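Membrane protein (Acinetobacter baumannii AB307-0294, PDB 5DL5) forms a beta-barrel channel of the OprD porin family in the outer membrane, where it probably lets small solutes and antibiotics into the cell. Local coordinates at residues Gly165-Asp170 and Leu187-Val192; Asn214-Arg218 and Gln308-Gly312; Tyr125-Leu130 and Glu145-Leu151. One frame throughout, in Å; residues are numbered along the deposited sequence.

Contact 1 of 3, residues Gly165-Asp170 and Leu187-Val192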
loop_
_atom_site.group_PDB
_atom_site.type_symbol
_atom_site.label_atom_id
_atom_site.label_comp_id
_atom_site.label_asym_id
_atom_site.label_seq_id
_atom_site.Cartn_x
_atom_site.Cartn_y
_atom_site.Cartn_z
ATOM N N GLY A 165 17.947 -1.533 5.038
ATOM C CA GLY A 165 17.590 -2.915 4.727
ATOM C C GLY A 165 18.071 -3.320 3.399
ATOM O O GLY A 165 18.484 -2.569 2.560
ATOM N N LYS A 166 18.056 -4.593 3.212
ATOM C CA LYS A 166 18.344 -5.209 1.952
ATOM C C LYS A 166 17.393 -6.392 1.729
ATOM O O LYS A 166 17.358 -7.289 2.542
ATOM C CB LYS A 166 19.737 -5.756 1.927
ATOM C CG LYS A 166 19.941 -6.429 0.565
ATOM C CD LYS A 166 21.380 -6.730 0.203
ATOM C CE LYS A 166 21.879 -7.845 1.009
ATOM N NZ LYS A 166 23.230 -8.112 0.465
ATOM N N PHE A 167 16.683 -6.418 0.620
ATOM C CA PHE A 167 15.677 -7.491 0.297
ATOM C C PHE A 167 15.981 -8.144 -0.972
ATOM O O PHE A 167 16.363 -7.461 -1.953
ATOM C CB PHE A 167 14.295 -6.819 0.313
ATOM C CG PHE A 167 13.963 -6.325 1.686
ATOM C CD1 PHE A 167 13.528 -7.249 2.672
ATOM C CD2 PHE A 167 14.263 -5.016 2.058
ATOM C CE1 PHE A 167 13.325 -6.863 3.972
ATOM C CE2 PHE A 167 14.055 -4.622 3.395
ATOM C CZ PHE A 167 13.600 -5.554 4.336
ATOM N N THR A 168 15.850 -9.477 -1.002
ATOM C CA THR A 168 16.095 -10.218 -2.218
ATOM C C THR A 168 14.897 -11.054 -2.698
ATOM O O THR A 168 15.015 -11.722 -3.709
ATOM C CB THR A 168 17.292 -11.278 -2.065
ATOM O OG1 THR A 168 16.982 -12.018 -0.906
ATOM C CG2 THR A 168 18.645 -10.513 -1.907
ATOM N N LYS A 169 13.788 -11.046 -1.987
ATOM C CA LYS A 169 12.608 -11.731 -2.519
ATOM C C LYS A 169 11.410 -10.862 -2.247
ATOM O O LYS A 169 11.365 -10.185 -1.206
ATOM C CB LYS A 169 12.352 -13.106 -1.853
ATOM C CG LYS A 169 13.542 -14.151 -2.144
ATOM C CD LYS A 169 13.049 -15.524 -1.590
ATOM C CE LYS A 169 14.068 -16.612 -1.873
ATOM N NZ LYS A 169 13.282 -17.832 -1.421
ATOM N N ASP A 170 10.445 -10.957 -3.144
ATOM C CA ASP A 170 9.162 -10.238 -2.982
ATOM C C ASP A 170 8.070 -11.188 -3.370
ATOM O O ASP A 170 8.112 -11.725 -4.427
ATOM C CB ASP A 170 9.208 -9.005 -3.873
ATOM C CG ASP A 170 7.833 -8.259 -3.954
ATOM O OD1 ASP A 170 6.998 -8.423 -3.079
ATOM O OD2 ASP A 170 7.617 -7.563 -4.942
ATOM N N LEU A 187 12.345 -10.394 -7.343
ATOM C CA LEU A 187 13.243 -9.303 -6.984
ATOM C C LEU A 187 14.728 -9.686 -7.156
ATOM O O LEU A 187 15.170 -10.786 -6.697
ATOM C CB LEU A 187 12.933 -9.009 -5.523
ATOM C CG LEU A 187 13.652 -7.776 -4.954
ATOM C CD1 LEU A 187 13.629 -6.442 -5.751
ATOM C CD2 LEU A 187 13.238 -7.597 -3.517
ATOM N N ASP A 188 15.541 -8.801 -7.669
ATOM C CA ASP A 188 17.017 -8.997 -7.661
ATOM C C ASP A 188 17.562 -8.496 -6.256
ATOM O O ASP A 188 17.830 -9.286 -5.403
ATOM C CB ASP A 188 17.653 -8.289 -8.872
ATOM C CG ASP A 188 19.206 -8.597 -9.016
ATOM O OD1 ASP A 188 19.797 -9.190 -8.107
ATOM O OD2 ASP A 188 19.836 -8.191 -10.028
ATOM N N ARG A 189 17.636 -7.182 -5.983
ATOM C CA ARG A 189 18.211 -6.698 -4.708
ATOM C C ARG A 189 17.615 -5.326 -4.529
ATOM O O ARG A 189 17.986 -4.383 -5.276
ATOM C CB ARG A 189 19.770 -6.562 -4.798
ATOM C CG ARG A 189 20.469 -6.139 -3.506
ATOM C CD ARG A 189 21.956 -5.893 -3.628
ATOM N NE ARG A 189 22.161 -4.720 -4.493
ATOM C CZ ARG A 189 23.281 -4.479 -5.161
ATOM N NH1 ARG A 189 24.354 -5.270 -5.029
ATOM N NH2 ARG A 189 23.345 -3.469 -6.002
ATOM N N ALA A 190 16.872 -5.172 -3.484
ATOM C CA ALA A 190 16.415 -3.860 -3.079
ATOM C C ALA A 190 17.098 -3.369 -1.788
ATOM O O ALA A 190 16.972 -4.036 -0.761
ATOM C CB ALA A 190 14.892 -3.910 -2.882
ATOM N N ILE A 191 17.819 -2.240 -1.842
ATOM C CA ILE A 191 18.474 -1.665 -0.713
ATOM C C ILE A 191 17.597 -0.441 -0.342
ATOM O O ILE A 191 17.294 0.369 -1.236
ATOM C CB ILE A 191 19.905 -1.209 -1.036
ATOM C CG1 ILE A 191 20.982 -2.325 -1.393
ATOM C CG2 ILE A 191 20.512 -0.401 0.081
ATOM C CD1 ILE A 191 20.559 -3.597 -0.954
ATOM N N VAL A 192 17.301 -0.285 0.937
ATOM C CA VAL A 192 16.431 0.763 1.425
ATOM C C VAL A 192 17.049 1.443 2.627
ATOM O O VAL A 192 17.835 0.844 3.391
ATOM C CB VAL A 192 14.993 0.296 1.804
ATOM C CG1 VAL A 192 14.267 -0.169 0.587
ATOM C CG2 VAL A 192 14.956 -0.751 2.898
#

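Contact 2 of 3, residues Asn214-Arg218 and Gln308-Gly312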
loop_
_atom_site.group_PDB
_atom_site.type_symbol
_atom_site.label_atom_id
_atom_site.label_comp_id
_atom_site.label_asym_id
_atom_site.label_seq_id
_atom_site.Cartn_x
_atom_site.Cartn_y
_atom_site.Cartn_z
ATOM N N ASN A 214 19.083 -2.979 -11.203
ATOM C CA ASN A 214 18.523 -3.124 -12.521
ATOM C C ASN A 214 17.110 -2.692 -12.692
ATOM O O ASN A 214 16.488 -3.079 -13.703
ATOM C CB ASN A 214 18.681 -4.581 -13.000
ATOM C CG ASN A 214 20.151 -4.954 -13.141
ATOM O OD1 ASN A 214 20.957 -4.122 -13.559
ATOM N ND2 ASN A 214 20.517 -6.105 -12.685
ATOM N N ALA A 215 16.545 -1.951 -11.734
ATOM C CA ALA A 215 15.129 -1.676 -11.798
ATOM C C ALA A 215 14.836 -0.143 -11.649
ATOM O O ALA A 215 14.433 0.489 -12.577
ATOM C CB ALA A 215 14.425 -2.409 -10.704
ATOM N N LEU A 216 15.136 0.441 -10.493
ATOM C CA LEU A 216 14.845 1.777 -10.265
ATOM C C LEU A 216 15.494 2.282 -8.990
ATOM O O LEU A 216 15.845 1.473 -8.116
ATOM C CB LEU A 216 13.336 1.995 -10.129
ATOM C CG LEU A 216 12.531 1.184 -9.089
ATOM C CD1 LEU A 216 12.275 1.938 -7.802
ATOM C CD2 LEU A 216 11.144 0.963 -9.644
ATOM N N GLU A 217 15.556 3.593 -8.911
ATOM C CA GLU A 217 15.950 4.359 -7.752
ATOM C C GLU A 217 14.782 5.223 -7.398
ATOM O O GLU A 217 14.103 5.779 -8.295
ATOM C CB GLU A 217 17.247 5.191 -8.021
ATOM C CG GLU A 217 18.373 4.307 -8.492
ATOM C CD GLU A 217 19.639 5.062 -8.964
ATOM O OE1 GLU A 217 19.594 6.259 -9.459
ATOM O OE2 GLU A 217 20.698 4.379 -8.884
ATOM N N ARG A 218 14.494 5.299 -6.113
ATOM C CA ARG A 218 13.336 6.025 -5.668
ATOM C C ARG A 218 13.563 6.697 -4.341
ATOM O O ARG A 218 14.174 6.094 -3.448
ATOM C CB ARG A 218 12.122 5.098 -5.606
ATOM C CG ARG A 218 10.855 5.780 -5.140
ATOM C CD ARG A 218 9.599 5.064 -5.684
ATOM N NE ARG A 218 9.385 3.855 -5.067
ATOM C CZ ARG A 218 8.758 2.761 -5.609
ATOM N NH1 ARG A 218 8.374 2.669 -6.876
ATOM N NH2 ARG A 218 8.714 1.702 -4.859
ATOM N N GLN A 308 5.596 -2.393 -10.629
ATOM C CA GLN A 308 5.842 -3.156 -11.825
ATOM C C GLN A 308 7.241 -3.824 -11.791
ATOM O O GLN A 308 7.619 -4.417 -12.775
ATOM C CB GLN A 308 5.832 -2.285 -13.045
ATOM C CG GLN A 308 4.646 -1.349 -13.260
ATOM C CD GLN A 308 3.344 -2.082 -13.261
ATOM O OE1 GLN A 308 2.476 -1.871 -12.422
ATOM N NE2 GLN A 308 3.234 -2.969 -14.103
ATOM N N ASN A 309 8.020 -3.620 -10.734
ATOM C CA ASN A 309 9.440 -4.126 -10.696
ATOM C C ASN A 309 9.757 -4.546 -9.273
ATOM O O ASN A 309 10.752 -4.043 -8.676
ATOM C CB ASN A 309 10.375 -2.914 -11.091
ATOM C CG ASN A 309 10.164 -2.387 -12.514
ATOM O OD1 ASN A 309 10.658 -2.977 -13.405
ATOM N ND2 ASN A 309 9.421 -1.299 -12.706
ATOM N N ALA A 310 8.876 -5.342 -8.649
ATOM C CA ALA A 310 9.095 -5.901 -7.358
ATOM C C ALA A 310 9.389 -4.848 -6.300
ATOM O O ALA A 310 10.234 -5.011 -5.457
ATOM C CB ALA A 310 10.146 -6.971 -7.437
ATOM N N ASP A 311 8.659 -3.746 -6.401
ATOM C CA ASP A 311 8.923 -2.534 -5.677
ATOM C C ASP A 311 7.825 -2.155 -4.685
ATOM O O ASP A 311 7.799 -1.017 -4.268
ATOM C CB ASP A 311 9.240 -1.328 -6.665
ATOM C CG ASP A 311 8.136 -1.074 -7.641
ATOM O OD1 ASP A 311 7.573 -2.061 -8.242
ATOM O OD2 ASP A 311 7.748 0.115 -7.840
ATOM N N GLY A 312 6.957 -3.109 -4.335
ATOM C CA GLY A 312 5.976 -2.851 -3.366
ATOM C C GLY A 312 4.689 -2.418 -4.026
ATOM O O GLY A 312 4.612 -1.327 -4.612
#

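Contact 3 of 3, residues Tyr125-Leu130 and Glu145-Leu151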
loop_
_atom_site.group_PDB
_atom_site.type_symbol
_atom_site.label_atom_id
_atom_site.label_comp_id
_atom_site.label_asym_id
_atom_site.label_seq_id
_atom_site.Cartn_x
_atom_site.Cartn_y
_atom_site.Cartn_z
ATOM N N TYR A 125 15.998 -10.691 10.130
ATOM C CA TYR A 125 16.359 -11.399 8.950
ATOM C C TYR A 125 15.302 -12.501 8.643
ATOM O O TYR A 125 15.044 -13.389 9.475
ATOM C CB TYR A 125 17.696 -12.060 9.206
ATOM C CG TYR A 125 18.046 -12.937 8.023
ATOM C CD1 TYR A 125 18.103 -12.403 6.719
ATOM C CD2 TYR A 125 18.355 -14.263 8.194
ATOM C CE1 TYR A 125 18.435 -13.187 5.629
ATOM C CE2 TYR A 125 18.709 -15.060 7.113
ATOM C CZ TYR A 125 18.752 -14.499 5.851
ATOM O OH TYR A 125 19.123 -15.250 4.807
ATOM N N GLY A 126 14.726 -12.438 7.457
ATOM C CA GLY A 126 13.801 -13.378 6.988
ATOM C C GLY A 126 12.572 -12.741 6.380
ATOM O O GLY A 126 12.641 -11.668 5.803
ATOM N N THR A 127 11.458 -13.464 6.449
ATOM C CA THR A 127 10.211 -13.081 5.835
ATOM C C THR A 127 9.468 -12.076 6.657
ATOM O O THR A 127 9.271 -12.309 7.843
ATOM C CB THR A 127 9.309 -14.305 5.648
ATOM O OG1 THR A 127 10.072 -15.216 4.917
ATOM C CG2 THR A 127 8.162 -14.016 4.617
ATOM N N GLN A 128 9.025 -10.971 6.023
ATOM C CA GLN A 128 8.410 -9.914 6.764
ATOM C C GLN A 128 7.525 -9.018 5.953
ATOM O O GLN A 128 7.621 -8.966 4.728
ATOM C CB GLN A 128 9.486 -9.077 7.541
ATOM C CG GLN A 128 10.616 -8.593 6.633
ATOM C CD GLN A 128 11.859 -8.148 7.382
ATOM O OE1 GLN A 128 11.869 -7.123 8.011
ATOM N NE2 GLN A 128 12.908 -8.903 7.283
ATOM N N VAL A 129 6.590 -8.356 6.628
ATOM C CA VAL A 129 5.708 -7.352 5.958
ATOM C C VAL A 129 6.325 -5.946 6.143
ATOM O O VAL A 129 6.731 -5.593 7.249
ATOM C CB VAL A 129 4.360 -7.353 6.615
ATOM C CG1 VAL A 129 3.397 -6.305 6.022
ATOM C CG2 VAL A 129 3.678 -8.738 6.492
ATOM N N LEU A 130 6.470 -5.180 5.074
ATOM C CA LEU A 130 7.142 -3.868 5.159
ATOM C C LEU A 130 6.153 -2.758 4.950
ATOM O O LEU A 130 5.162 -2.864 4.169
ATOM C CB LEU A 130 8.204 -3.712 4.043
ATOM C CG LEU A 130 9.362 -4.732 4.086
ATOM C CD1 LEU A 130 10.306 -4.294 2.975
ATOM C CD2 LEU A 130 10.140 -4.623 5.417
ATOM N N GLU A 145 1.526 -8.835 1.265
ATOM C CA GLU A 145 2.720 -9.033 0.493
ATOM C C GLU A 145 3.930 -9.215 1.419
ATOM O O GLU A 145 4.007 -8.527 2.457
ATOM C CB GLU A 145 2.894 -7.810 -0.440
ATOM C CG GLU A 145 4.185 -7.791 -1.259
ATOM C CD GLU A 145 4.318 -6.550 -2.125
ATOM O OE1 GLU A 145 3.484 -5.613 -1.957
ATOM O OE2 GLU A 145 5.156 -6.647 -3.074
ATOM N N TYR A 146 4.795 -10.195 1.102
ATOM C CA TYR A 146 5.968 -10.498 1.938
ATOM C C TYR A 146 7.238 -10.193 1.283
ATOM O O TYR A 146 7.453 -10.528 0.123
ATOM C CB TYR A 146 6.039 -12.009 2.432
ATOM C CG TYR A 146 4.812 -12.438 3.271
ATOM C CD1 TYR A 146 4.489 -11.783 4.411
ATOM C CD2 TYR A 146 3.945 -13.466 2.876
ATOM C CE1 TYR A 146 3.409 -12.119 5.179
ATOM C CE2 TYR A 146 2.838 -13.862 3.667
ATOM C CZ TYR A 146 2.562 -13.146 4.797
ATOM O OH TYR A 146 1.525 -13.402 5.688
ATOM N N PHE A 147 8.162 -9.628 2.041
ATOM C CA PHE A 147 9.545 -9.466 1.537
ATOM C C PHE A 147 10.522 -10.341 2.356
ATOM O O PHE A 147 10.272 -10.541 3.494
ATOM C CB PHE A 147 9.915 -8.009 1.623
ATOM C CG PHE A 147 9.288 -7.151 0.542
ATOM C CD1 PHE A 147 9.905 -7.014 -0.734
ATOM C CD2 PHE A 147 8.116 -6.496 0.788
ATOM C CE1 PHE A 147 9.383 -6.148 -1.673
ATOM C CE2 PHE A 147 7.564 -5.673 -0.186
ATOM C CZ PHE A 147 8.172 -5.523 -1.414
ATOM N N THR A 148 11.581 -10.846 1.740
ATOM C CA THR A 148 12.596 -11.578 2.421
ATOM C C THR A 148 13.920 -10.846 2.334
ATOM O O THR A 148 14.386 -10.535 1.282
ATOM C CB THR A 148 12.746 -12.997 1.856
ATOM O OG1 THR A 148 11.461 -13.618 1.804
ATOM C CG2 THR A 148 13.743 -13.938 2.706
ATOM N N GLY A 149 14.525 -10.643 3.500
ATOM C CA GLY A 149 15.852 -10.019 3.590
ATOM C C GLY A 149 16.051 -9.532 4.980
ATOM O O GLY A 149 15.507 -10.164 5.885
ATOM N N THR A 150 16.821 -8.440 5.149
ATOM C CA THR A 150 17.292 -7.981 6.423
ATOM C C THR A 150 16.916 -6.522 6.633
ATOM O O THR A 150 17.133 -5.744 5.716
ATOM C CB THR A 150 18.857 -8.034 6.491
ATOM O OG1 THR A 150 19.220 -9.347 6.295
ATOM C CG2 THR A 150 19.444 -7.699 7.994
ATOM N N LEU A 151 16.328 -6.188 7.773
ATOM C CA LEU A 151 15.971 -4.835 8.098
ATOM C C LEU A 151 16.486 -4.487 9.425
ATOM O O LEU A 151 16.219 -5.161 10.451
ATOM C CB LEU A 151 14.463 -4.642 8.135
ATOM C CG LEU A 151 13.921 -3.233 8.393
ATOM C CD1 LEU A 151 14.243 -2.342 7.226
ATOM C CD2 LEU A 151 12.384 -3.152 8.671
#

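Contact 1 of 3, residues Gly165-Asp170 and Leu187-Val192
Start with Leu187, which loses more surface here than any other residue although it lies in the loop leading into strand 190-200. Its CA-to-CB bond points at strand 160-171, and its CD2 packs 4.0 Å from Phe167 CB and 3.5 Å from Phe167 O, while its CB lies 4.1 Å from Asp170 CB. The loop is held there from outside as well: Asp179 OD1 accepts hydrogen bonds from the backbone N of both Leu187 and Asp170. Phe167, next in buried area, joins the strands mainly through its backbone. Phe167 N donates to Ala190 O (2.8 Å) and Ala190 N returns the bond to Phe167 O (2.8 Å). Gly165 and Val192 form the next hydrogen-bonded pair, Gly165 N to Val192 O at 2.9 Å and Val192 N to Gly165 O at 3.0 Å. This is regular antiparallel pairing of adjacent wall strands in a porin barrel; the axes of segments 165-170 and 190-192 come within 4.7 Å. Lys166 and Ile191 make the non-hydrogen-bonded pair between them, with Lys166 CG 3.3 Å from Ile191 CD1 on the face opposite the Phe167 ring. On the Phe167 face, Val192 CG2 meets the edge of that ring, 4.0 Å from Phe167 CE2. Gly165 is bare where a CB would clash with the Phe167 ring and crowd Val192 CG2. Leu135, from the short strand 135-136, covers both Phe167 and Val192.

Contact 2 of 3, residues Asn214-Arg218 and Gln308-Gly312
Arg218 reaches across to the 308-312 loop with an extended start and a bend near its end: chi1 and chi2 are t, chi3 is p. That kink brings the guanidinium edge-on to Asp311, so that NH1 forms a salt bridge with Asp311 OD2 at 2.8 Å, while Arg218 NH2 donates to Asp311 O at 2.9 Å. NH2 has a second acceptor in Val134 O, so one guanidinium ties two loops to the wall. Asp311, with chi1 in the p well, splits its carboxylate. OD2 takes the arginine together with Gly307 N, and Asp311 OD1 accepts Asn309 N at 3.0 Å, pinning the turn of its own loop. Beside the ion pair the contact is van der Waals packing: Leu216, also p at chi1 but with chi2 between wells at 98°, brings its CD2 to 3.9 Å from Asp311 OD2 and 4.2 Å from Asn309 ND2, and Ala215 CB lies 4.1 Å from Asn309 CB. The m rotamer of Asn309 serves a partner elsewhere, since ND2 donates to His251 O. Such an inward-folded loop clamped to the barrel wall fits the way porins narrow their channels. Ala215 and Leu216 both face Ser212 in a classic beta bulge where strand 216-229 begins. Strand 203-212 flanks the site through Leu210, against Leu216 and Arg218; strand 233-246 flanks it through Phe246, against Leu216 and Asn309, and through Tyr242 and Thr244, against Arg218.

Contact 3 of 3, residues Tyr125-Leu130 and Glu145-Leu151
Four main-chain hydrogen bonds carry the pairing of Tyr125-Leu130 with Glu145-Leu151. Gly126 N gives to Gly149 O at 2.9 Å and Gly149 N to Gly126 O at 3.1 Å; Gln128 N gives to Phe147 O at 2.9 Å and Phe147 N to Gln128 O at 2.8 Å. Gly126 O serves twice, for Gln128 NE2 folds back to donate to it at 3.1 Å, with a weak second bond to Arg124 O. The chain corners at Gly126 and Thr127 and again at Gly149, so the antiparallel pairing bends at these corners, while 146-148 and 150-157 both stay paired with strand 160-171. The backbone angles of Gly126 would jam a CB against the preceding carbonyl. CA-H...O contacts fill in between, such as Tyr125 CA to Gly149 O and Thr148 CA to Gly126 O, each 3.4 Å. Polar ends farther along are met by neighbours. Tyr146 OH bonds Asp79 OD2, Glu145 OE1 accepts Asn138 N and Phe313 N, and Ser137 OG bonds both Leu130 N and Glu145 O. Apolar groups close the remaining gaps: Val129 CG2 sits 3.6 Å from Tyr146 CE1 at the ring edge, and Leu130 CD1 3.8 Å from Phe147 CD2. The joint thus rests on main-chain bonds flanked by hydrophobic packing, with no salt bridge between the segments, and the corner is held by glycine backbone and the folded-back Gln128 amide.

How the contacts relate
Along the chain contact 3 comes first, then contact 1, then contact 2, and all three reach the same curled sheet of the barrel. Contact 1 sits in the middle, its centre about 9 Å from that of contact 3 and about 10 Å from that of contact 2, while contacts 2 and 3 lie about 16 Å apart between centres. Strand 160-171 pairs with strands 146-148 and 150-157, joining contact 3 to contact 1. Loop 308-312 spans the set: Ala310 packs on Asp170 and Gly312 on Phe147. Asp170 OD1 lies just 2.6 Å from Glu145 OE2, consistent with a shared proton. Wall and inward loops are thereby packed together, probably shaping the channel.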